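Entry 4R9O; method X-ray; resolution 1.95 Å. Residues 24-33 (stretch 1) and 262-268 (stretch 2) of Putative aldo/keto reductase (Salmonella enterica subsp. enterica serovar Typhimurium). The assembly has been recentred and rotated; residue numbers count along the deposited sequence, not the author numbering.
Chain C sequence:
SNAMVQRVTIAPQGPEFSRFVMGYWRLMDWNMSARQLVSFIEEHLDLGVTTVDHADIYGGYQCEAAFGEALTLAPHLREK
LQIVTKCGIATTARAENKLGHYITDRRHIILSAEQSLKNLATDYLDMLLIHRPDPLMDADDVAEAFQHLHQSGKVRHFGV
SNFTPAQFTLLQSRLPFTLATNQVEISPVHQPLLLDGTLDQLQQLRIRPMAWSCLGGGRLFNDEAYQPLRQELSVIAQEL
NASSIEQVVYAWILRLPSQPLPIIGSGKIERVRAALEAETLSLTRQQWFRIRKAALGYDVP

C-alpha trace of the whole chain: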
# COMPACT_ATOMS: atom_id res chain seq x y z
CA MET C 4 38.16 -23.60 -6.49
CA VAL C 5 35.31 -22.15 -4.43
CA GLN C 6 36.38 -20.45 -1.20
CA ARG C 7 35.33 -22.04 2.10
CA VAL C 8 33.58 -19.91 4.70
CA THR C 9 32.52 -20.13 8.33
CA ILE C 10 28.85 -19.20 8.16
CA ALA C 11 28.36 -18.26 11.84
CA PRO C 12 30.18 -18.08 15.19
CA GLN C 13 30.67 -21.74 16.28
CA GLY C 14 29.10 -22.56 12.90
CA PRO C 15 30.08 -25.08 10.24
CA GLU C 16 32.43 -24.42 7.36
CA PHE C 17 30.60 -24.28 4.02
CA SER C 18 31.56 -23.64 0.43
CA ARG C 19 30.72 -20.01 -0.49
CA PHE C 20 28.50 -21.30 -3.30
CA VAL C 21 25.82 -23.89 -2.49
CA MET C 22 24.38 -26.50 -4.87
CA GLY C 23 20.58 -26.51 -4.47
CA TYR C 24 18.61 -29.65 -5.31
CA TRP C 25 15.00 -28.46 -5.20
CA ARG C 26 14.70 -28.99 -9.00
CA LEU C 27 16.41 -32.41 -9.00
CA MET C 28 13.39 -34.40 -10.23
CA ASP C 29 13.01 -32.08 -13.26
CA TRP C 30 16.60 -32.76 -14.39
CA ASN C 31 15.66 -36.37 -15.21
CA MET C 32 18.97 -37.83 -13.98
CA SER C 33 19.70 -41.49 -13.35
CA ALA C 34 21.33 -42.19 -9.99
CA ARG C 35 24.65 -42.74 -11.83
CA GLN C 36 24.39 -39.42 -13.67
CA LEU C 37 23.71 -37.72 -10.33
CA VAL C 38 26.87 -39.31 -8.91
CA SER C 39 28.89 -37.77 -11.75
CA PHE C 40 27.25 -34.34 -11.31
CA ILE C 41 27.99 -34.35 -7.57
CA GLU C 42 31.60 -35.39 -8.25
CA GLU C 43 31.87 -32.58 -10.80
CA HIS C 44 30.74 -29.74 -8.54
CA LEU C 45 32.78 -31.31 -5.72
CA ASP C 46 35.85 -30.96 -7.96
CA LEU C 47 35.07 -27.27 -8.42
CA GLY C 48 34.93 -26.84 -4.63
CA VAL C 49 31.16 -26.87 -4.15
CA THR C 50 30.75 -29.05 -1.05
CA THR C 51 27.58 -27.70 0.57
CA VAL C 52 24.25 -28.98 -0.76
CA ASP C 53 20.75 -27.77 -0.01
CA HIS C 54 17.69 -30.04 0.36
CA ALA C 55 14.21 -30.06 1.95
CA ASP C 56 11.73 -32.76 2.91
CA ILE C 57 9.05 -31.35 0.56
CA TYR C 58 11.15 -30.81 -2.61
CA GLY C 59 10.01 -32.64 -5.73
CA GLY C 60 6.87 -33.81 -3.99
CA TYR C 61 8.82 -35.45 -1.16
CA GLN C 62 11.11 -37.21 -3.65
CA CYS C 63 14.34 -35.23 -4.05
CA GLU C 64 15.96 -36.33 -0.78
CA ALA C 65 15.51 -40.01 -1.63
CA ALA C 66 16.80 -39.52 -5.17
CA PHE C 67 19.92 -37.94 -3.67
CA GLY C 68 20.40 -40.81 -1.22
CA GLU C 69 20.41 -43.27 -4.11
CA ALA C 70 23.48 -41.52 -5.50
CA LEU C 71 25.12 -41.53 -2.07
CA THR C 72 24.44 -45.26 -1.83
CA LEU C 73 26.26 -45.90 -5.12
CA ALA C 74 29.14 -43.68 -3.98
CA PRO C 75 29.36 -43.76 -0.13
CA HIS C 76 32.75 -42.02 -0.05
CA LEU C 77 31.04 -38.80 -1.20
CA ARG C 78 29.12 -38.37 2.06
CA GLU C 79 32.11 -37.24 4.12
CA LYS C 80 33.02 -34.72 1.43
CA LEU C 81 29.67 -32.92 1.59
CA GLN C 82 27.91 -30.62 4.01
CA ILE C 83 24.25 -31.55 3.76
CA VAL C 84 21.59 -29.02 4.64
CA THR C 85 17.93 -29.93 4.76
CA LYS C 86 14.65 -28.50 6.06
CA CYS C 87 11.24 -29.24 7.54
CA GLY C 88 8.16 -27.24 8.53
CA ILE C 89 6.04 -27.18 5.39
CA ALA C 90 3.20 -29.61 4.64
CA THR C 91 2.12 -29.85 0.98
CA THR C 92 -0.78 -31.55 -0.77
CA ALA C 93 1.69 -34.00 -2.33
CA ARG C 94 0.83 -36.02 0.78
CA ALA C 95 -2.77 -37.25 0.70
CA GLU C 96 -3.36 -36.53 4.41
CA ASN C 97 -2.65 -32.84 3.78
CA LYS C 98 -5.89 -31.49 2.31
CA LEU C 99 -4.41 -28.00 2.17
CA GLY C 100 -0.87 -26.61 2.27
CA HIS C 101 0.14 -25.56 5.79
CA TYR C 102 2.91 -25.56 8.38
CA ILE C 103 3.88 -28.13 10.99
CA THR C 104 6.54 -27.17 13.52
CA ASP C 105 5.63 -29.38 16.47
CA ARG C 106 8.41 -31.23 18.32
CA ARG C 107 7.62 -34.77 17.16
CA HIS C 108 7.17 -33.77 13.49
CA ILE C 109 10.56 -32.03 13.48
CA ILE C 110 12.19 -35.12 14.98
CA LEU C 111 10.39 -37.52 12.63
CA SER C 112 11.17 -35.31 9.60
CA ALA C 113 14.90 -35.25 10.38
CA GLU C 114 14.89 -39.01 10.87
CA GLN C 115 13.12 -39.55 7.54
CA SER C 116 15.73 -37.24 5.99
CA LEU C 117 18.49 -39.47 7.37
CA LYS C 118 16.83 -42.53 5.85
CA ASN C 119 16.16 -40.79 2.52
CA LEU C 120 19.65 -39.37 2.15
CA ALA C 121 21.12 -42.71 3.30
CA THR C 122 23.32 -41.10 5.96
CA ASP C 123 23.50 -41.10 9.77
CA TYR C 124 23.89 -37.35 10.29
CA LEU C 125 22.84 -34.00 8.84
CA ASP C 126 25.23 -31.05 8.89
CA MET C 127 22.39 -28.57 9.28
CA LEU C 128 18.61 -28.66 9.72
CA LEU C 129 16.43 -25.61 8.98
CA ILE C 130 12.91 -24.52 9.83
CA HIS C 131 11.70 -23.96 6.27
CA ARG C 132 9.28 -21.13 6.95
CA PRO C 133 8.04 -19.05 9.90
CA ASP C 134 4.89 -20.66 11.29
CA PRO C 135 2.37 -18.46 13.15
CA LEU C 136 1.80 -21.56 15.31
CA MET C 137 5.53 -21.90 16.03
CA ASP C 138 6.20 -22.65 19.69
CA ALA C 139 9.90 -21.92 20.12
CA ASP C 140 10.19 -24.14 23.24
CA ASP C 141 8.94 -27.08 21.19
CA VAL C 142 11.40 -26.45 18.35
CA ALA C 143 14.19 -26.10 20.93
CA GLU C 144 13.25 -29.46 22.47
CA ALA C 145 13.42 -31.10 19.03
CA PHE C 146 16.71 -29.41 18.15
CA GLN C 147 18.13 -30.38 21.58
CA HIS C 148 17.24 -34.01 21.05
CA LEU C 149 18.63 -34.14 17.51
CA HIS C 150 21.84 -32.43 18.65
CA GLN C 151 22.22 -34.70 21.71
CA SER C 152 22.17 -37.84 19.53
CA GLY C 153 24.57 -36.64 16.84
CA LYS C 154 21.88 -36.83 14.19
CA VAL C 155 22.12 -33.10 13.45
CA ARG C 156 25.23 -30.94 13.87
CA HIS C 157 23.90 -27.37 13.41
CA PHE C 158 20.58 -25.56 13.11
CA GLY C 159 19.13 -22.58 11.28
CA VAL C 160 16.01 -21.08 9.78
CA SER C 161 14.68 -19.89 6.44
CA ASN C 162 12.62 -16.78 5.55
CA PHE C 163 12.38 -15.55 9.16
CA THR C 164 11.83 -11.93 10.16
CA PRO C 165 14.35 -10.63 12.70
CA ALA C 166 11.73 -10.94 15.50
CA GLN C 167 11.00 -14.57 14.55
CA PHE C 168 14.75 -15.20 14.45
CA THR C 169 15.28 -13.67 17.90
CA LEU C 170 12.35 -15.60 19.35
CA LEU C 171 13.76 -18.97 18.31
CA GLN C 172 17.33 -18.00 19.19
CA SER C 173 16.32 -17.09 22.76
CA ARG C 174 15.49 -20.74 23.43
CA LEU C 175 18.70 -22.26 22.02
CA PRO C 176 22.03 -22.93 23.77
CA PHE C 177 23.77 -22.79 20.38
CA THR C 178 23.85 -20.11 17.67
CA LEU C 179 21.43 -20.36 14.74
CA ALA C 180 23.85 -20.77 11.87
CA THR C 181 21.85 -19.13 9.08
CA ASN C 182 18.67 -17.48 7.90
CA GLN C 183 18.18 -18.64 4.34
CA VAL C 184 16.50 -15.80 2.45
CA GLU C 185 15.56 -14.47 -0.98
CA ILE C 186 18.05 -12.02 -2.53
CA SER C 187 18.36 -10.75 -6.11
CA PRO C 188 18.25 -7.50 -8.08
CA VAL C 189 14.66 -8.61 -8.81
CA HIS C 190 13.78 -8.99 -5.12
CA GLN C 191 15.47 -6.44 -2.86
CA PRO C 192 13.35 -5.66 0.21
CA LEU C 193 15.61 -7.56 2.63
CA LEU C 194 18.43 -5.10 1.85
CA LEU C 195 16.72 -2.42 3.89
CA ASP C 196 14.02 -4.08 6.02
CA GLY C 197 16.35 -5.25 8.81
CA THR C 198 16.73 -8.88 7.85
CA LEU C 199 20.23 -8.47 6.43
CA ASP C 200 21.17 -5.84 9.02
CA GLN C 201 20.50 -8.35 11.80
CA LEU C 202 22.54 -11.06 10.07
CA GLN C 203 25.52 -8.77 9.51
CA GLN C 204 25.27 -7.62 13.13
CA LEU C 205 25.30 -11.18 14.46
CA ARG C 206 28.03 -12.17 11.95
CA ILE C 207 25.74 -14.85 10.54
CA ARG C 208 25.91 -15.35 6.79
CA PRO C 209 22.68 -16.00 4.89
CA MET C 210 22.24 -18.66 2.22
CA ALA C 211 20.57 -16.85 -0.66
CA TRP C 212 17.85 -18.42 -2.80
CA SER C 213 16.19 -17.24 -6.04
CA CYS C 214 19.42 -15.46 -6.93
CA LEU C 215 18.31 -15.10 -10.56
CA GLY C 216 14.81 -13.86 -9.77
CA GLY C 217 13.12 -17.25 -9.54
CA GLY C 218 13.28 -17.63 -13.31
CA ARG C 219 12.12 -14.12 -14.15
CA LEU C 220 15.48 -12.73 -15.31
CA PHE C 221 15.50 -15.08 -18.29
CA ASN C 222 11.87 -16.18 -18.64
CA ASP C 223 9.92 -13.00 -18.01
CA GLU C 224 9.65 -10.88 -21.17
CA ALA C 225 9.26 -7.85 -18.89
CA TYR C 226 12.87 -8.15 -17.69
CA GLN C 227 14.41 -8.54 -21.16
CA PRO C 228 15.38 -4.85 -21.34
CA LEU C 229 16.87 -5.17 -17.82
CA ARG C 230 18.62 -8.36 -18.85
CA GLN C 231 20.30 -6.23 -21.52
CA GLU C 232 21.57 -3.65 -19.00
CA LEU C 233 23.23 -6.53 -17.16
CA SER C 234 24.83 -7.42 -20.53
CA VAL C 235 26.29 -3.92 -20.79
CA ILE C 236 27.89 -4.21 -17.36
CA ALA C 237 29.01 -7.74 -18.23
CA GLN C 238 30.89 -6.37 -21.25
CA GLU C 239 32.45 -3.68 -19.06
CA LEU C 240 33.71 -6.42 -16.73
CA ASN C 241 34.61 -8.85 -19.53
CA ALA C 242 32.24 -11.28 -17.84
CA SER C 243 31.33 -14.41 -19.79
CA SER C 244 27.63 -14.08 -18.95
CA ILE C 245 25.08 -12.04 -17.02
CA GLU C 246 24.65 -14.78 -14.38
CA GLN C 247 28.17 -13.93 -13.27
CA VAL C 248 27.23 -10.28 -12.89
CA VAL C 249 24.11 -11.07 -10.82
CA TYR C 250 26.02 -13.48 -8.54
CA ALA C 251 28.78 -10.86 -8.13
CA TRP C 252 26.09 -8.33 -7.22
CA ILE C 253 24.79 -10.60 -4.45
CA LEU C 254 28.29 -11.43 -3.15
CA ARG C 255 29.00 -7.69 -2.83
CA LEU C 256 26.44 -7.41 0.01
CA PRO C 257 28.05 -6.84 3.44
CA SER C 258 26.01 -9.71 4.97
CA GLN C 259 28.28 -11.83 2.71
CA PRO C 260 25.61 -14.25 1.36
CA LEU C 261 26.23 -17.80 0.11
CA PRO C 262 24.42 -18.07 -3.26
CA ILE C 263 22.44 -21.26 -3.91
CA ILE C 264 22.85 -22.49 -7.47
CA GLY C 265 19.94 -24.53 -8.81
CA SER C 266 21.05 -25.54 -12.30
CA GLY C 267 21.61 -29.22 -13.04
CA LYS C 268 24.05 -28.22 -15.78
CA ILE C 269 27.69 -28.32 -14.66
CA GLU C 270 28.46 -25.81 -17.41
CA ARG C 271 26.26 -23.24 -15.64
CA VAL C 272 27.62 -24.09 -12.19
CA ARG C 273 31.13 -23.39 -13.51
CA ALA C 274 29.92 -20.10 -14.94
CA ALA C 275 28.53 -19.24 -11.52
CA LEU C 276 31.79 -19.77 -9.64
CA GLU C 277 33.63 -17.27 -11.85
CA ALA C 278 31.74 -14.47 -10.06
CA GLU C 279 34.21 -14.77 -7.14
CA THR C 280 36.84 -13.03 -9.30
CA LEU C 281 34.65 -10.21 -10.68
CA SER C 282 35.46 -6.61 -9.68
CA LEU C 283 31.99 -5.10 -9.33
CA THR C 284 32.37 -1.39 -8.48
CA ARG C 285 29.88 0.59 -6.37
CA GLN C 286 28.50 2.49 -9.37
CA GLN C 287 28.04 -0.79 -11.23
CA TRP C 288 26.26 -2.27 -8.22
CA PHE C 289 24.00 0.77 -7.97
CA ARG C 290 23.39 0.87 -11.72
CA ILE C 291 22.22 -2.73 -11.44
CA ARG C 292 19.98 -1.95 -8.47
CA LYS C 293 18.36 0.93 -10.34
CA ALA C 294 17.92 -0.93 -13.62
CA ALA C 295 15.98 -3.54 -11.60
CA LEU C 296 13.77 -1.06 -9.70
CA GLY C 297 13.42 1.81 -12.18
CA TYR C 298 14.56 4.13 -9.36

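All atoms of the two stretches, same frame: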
# COMPACT_ATOMS: atom_id res chain seq x y z
N TYR C 24 19.18 -28.50 -4.63
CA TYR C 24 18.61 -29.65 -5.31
C TYR C 24 17.08 -29.67 -5.35
O TYR C 24 16.47 -30.72 -5.54
CB TYR C 24 19.15 -30.94 -4.66
CG TYR C 24 20.54 -31.29 -5.13
CD1 TYR C 24 20.73 -31.96 -6.34
CD2 TYR C 24 21.67 -30.94 -4.39
CE1 TYR C 24 22.00 -32.28 -6.80
CE2 TYR C 24 22.95 -31.26 -4.85
CZ TYR C 24 23.11 -31.93 -6.05
OH TYR C 24 24.37 -32.26 -6.51
N TRP C 25 16.46 -28.50 -5.21
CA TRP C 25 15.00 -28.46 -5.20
C TRP C 25 14.39 -28.83 -6.56
O TRP C 25 13.26 -29.29 -6.60
CB TRP C 25 14.50 -27.08 -4.74
CG TRP C 25 14.39 -26.00 -5.78
CD1 TRP C 25 13.26 -25.64 -6.47
CD2 TRP C 25 15.43 -25.13 -6.23
NE1 TRP C 25 13.54 -24.60 -7.33
CE2 TRP C 25 14.86 -24.27 -7.20
CE3 TRP C 25 16.78 -24.99 -5.91
CZ2 TRP C 25 15.61 -23.29 -7.85
CZ3 TRP C 25 17.52 -24.01 -6.56
CH2 TRP C 25 16.93 -23.17 -7.52
N ARG C 26 15.16 -28.68 -7.64
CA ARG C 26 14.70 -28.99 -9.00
C ARG C 26 15.18 -30.36 -9.50
O ARG C 26 15.02 -30.67 -10.68
CB ARG C 26 15.17 -27.92 -9.99
CG ARG C 26 14.63 -26.53 -9.74
CD ARG C 26 13.38 -26.25 -10.57
NE ARG C 26 13.71 -26.00 -11.98
CZ ARG C 26 12.96 -26.38 -13.01
NH1 ARG C 26 13.35 -26.10 -14.25
NH2 ARG C 26 11.83 -27.03 -12.81
N LEU C 27 15.77 -31.15 -8.62
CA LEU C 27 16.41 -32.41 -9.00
C LEU C 27 15.54 -33.32 -9.86
O LEU C 27 16.01 -33.85 -10.86
CB LEU C 27 16.86 -33.17 -7.76
CG LEU C 27 17.53 -34.54 -7.99
CD1 LEU C 27 18.61 -34.48 -9.08
CD2 LEU C 27 18.14 -35.04 -6.69
N MET C 28 14.27 -33.50 -9.48
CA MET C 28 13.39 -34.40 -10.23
C MET C 28 13.18 -33.94 -11.68
O MET C 28 13.00 -34.77 -12.58
CB MET C 28 12.03 -34.53 -9.52
CG MET C 28 12.10 -34.99 -8.07
SD MET C 28 13.15 -36.45 -7.82
CE MET C 28 12.24 -37.68 -8.76
N ASP C 29 13.23 -32.63 -11.92
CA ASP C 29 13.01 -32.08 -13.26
C ASP C 29 14.22 -32.29 -14.17
O ASP C 29 14.09 -32.19 -15.39
CB ASP C 29 12.68 -30.58 -13.19
CG ASP C 29 11.41 -30.28 -12.39
OD1 ASP C 29 10.62 -31.21 -12.12
OD2 ASP C 29 11.21 -29.10 -12.04
N TRP C 30 15.39 -32.56 -13.59
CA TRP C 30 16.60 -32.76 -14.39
C TRP C 30 16.58 -34.10 -15.12
O TRP C 30 17.31 -34.29 -16.10
CB TRP C 30 17.86 -32.70 -13.51
CG TRP C 30 18.03 -31.42 -12.75
CD1 TRP C 30 17.33 -30.26 -12.92
CD2 TRP C 30 18.96 -31.17 -11.70
NE1 TRP C 30 17.77 -29.30 -12.03
CE2 TRP C 30 18.77 -29.84 -11.27
CE3 TRP C 30 19.95 -31.95 -11.08
CZ2 TRP C 30 19.52 -29.28 -10.24
CZ3 TRP C 30 20.70 -31.39 -10.06
CH2 TRP C 30 20.47 -30.06 -9.65
N ASN C 31 15.76 -35.03 -14.64
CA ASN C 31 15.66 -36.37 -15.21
C ASN C 31 17.01 -37.09 -15.25
O ASN C 31 17.43 -37.60 -16.30
CB ASN C 31 15.05 -36.31 -16.61
CG ASN C 31 13.59 -35.88 -16.60
OD1 ASN C 31 13.18 -35.01 -17.37
ND2 ASN C 31 12.81 -36.49 -15.72
N MET C 32 17.69 -37.13 -14.11
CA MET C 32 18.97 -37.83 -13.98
C MET C 32 18.81 -39.23 -13.41
O MET C 32 18.02 -39.45 -12.48
CB MET C 32 19.92 -37.03 -13.09
CG MET C 32 20.66 -35.88 -13.76
SD MET C 32 21.85 -35.13 -12.62
CE MET C 32 22.52 -33.82 -13.65
N SER C 33 19.55 -40.18 -13.97
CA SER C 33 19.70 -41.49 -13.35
C SER C 33 20.55 -41.31 -12.10
O SER C 33 21.22 -40.28 -11.94
CB SER C 33 20.37 -42.48 -14.30
OG SER C 33 21.70 -42.08 -14.55
N PRO C 262 25.43 -17.84 -2.21
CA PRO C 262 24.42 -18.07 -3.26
C PRO C 262 24.14 -19.55 -3.49
O PRO C 262 25.07 -20.35 -3.59
CB PRO C 262 25.04 -17.43 -4.50
CG PRO C 262 26.09 -16.47 -3.97
CD PRO C 262 26.61 -17.13 -2.72
N ILE C 263 22.85 -19.91 -3.56
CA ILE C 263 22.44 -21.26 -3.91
C ILE C 263 22.22 -21.36 -5.40
O ILE C 263 21.41 -20.62 -5.96
CB ILE C 263 21.14 -21.68 -3.19
CG1 ILE C 263 21.32 -21.58 -1.67
CG2 ILE C 263 20.71 -23.09 -3.62
CD1 ILE C 263 20.01 -21.65 -0.89
N ILE C 264 22.97 -22.25 -6.04
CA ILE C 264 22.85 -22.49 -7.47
C ILE C 264 21.88 -23.65 -7.67
O ILE C 264 21.97 -24.65 -6.96
CB ILE C 264 24.21 -22.85 -8.11
CG1 ILE C 264 25.33 -21.96 -7.58
CG2 ILE C 264 24.12 -22.81 -9.64
CD1 ILE C 264 26.71 -22.48 -7.93
N GLY C 265 20.96 -23.52 -8.62
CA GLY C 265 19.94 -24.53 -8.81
C GLY C 265 19.96 -25.25 -10.14
O GLY C 265 19.08 -26.05 -10.43
N SER C 266 20.97 -24.96 -10.96
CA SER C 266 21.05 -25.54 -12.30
C SER C 266 21.72 -26.91 -12.30
O SER C 266 22.80 -27.08 -11.75
CB SER C 266 21.82 -24.60 -13.24
OG SER C 266 22.13 -25.26 -14.47
N GLY C 267 21.07 -27.88 -12.93
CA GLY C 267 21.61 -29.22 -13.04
C GLY C 267 22.63 -29.36 -14.16
O GLY C 267 23.03 -30.47 -14.50
N LYS C 268 23.05 -28.23 -14.71
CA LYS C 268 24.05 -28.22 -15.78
C LYS C 268 25.41 -27.74 -15.25
O LYS C 268 25.55 -26.59 -14.83
CB LYS C 268 23.59 -27.32 -16.93
CG LYS C 268 22.26 -27.74 -17.55
CD LYS C 268 21.88 -26.80 -18.69
CE LYS C 268 20.57 -27.20 -19.34
NZ LYS C 268 20.63 -28.57 -19.91
O HOH W 1 17.84 -27.45 -8.10

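The contact between residues 24-33 and 262-268 is built from two tryptophans packed against two glycines, with no direct hydrogen bond between the stretches. The most striking element is the seat of Gly-267 on Trp-30. Its CA lies 3.3 Å from the centroid of the six-membered ring of Trp-30 and 9° off the ring normal, a CH-pi interaction centred almost perfectly over the face. The backbone continues across the same ring, with Gly-267 N 3.4 Å from Trp-30 CZ2. So close an approach depends on the absence of a side chain: an ideal CB on Gly-267 would point toward the first stretch and fall 2.4 Å from Trp-30 CD2, a clash.

A second glycine meets a second indole at Gly-265, two residues earlier. Trp-25 leaves its backbone sideways, but with chi1 in the p well its ring end comes nearer the second stretch, placing CZ3 3.3 Å from Gly-265 CA. Here an ideal CB would lie 2.1 Å from Trp-25 CH2, again too close to be accommodated. Beyond the glycine, Trp-25 CZ3 reaches Ile-263 CG2 at 4.4 Å, a looser apolar contact with a buried residue of the strand that runs through Ile-264.

Gly-265 also meets Trp-30, in a different way. Its carbonyl oxygen sits at the ring edge, near the ring plane, with Gly-265 O 3.3 Å from Trp-30 CZ2. The indole therefore has the backbone of Gly-267 over one face and the carbonyl of Gly-265 at its edge. This carbonyl is also the polar link between the stretches: a water accepts a hydrogen bond from Arg-26 N (3.0 Å from the water O) and donates one to Gly-265 O (3.0 Å from the water O). The water thus bridges two backbone groups that do not bond directly.

Met-32 adds a smaller contact, its extended chi2 and chi3 (both t) bringing CE to 3.5 Å from Gly-267 O.

A type I turn from Tyr-24 to Leu-27, with Leu-27 N bonded to Tyr-24 O at 3.2 Å, leads into a short, weakly bonded helix, in which Trp-30 N donates to Leu-27 O at 3.1 Å. In the second stretch, between the two glycines, the CA-to-CB bond of Ser-266 points away from the first stretch, and its OG accepts a hydrogen bond from Lys-268 N at 3.1 Å. Gly-265 and Gly-267 each lose 62 Å² to the first stretch, of 298 Å² buried with both sides summed.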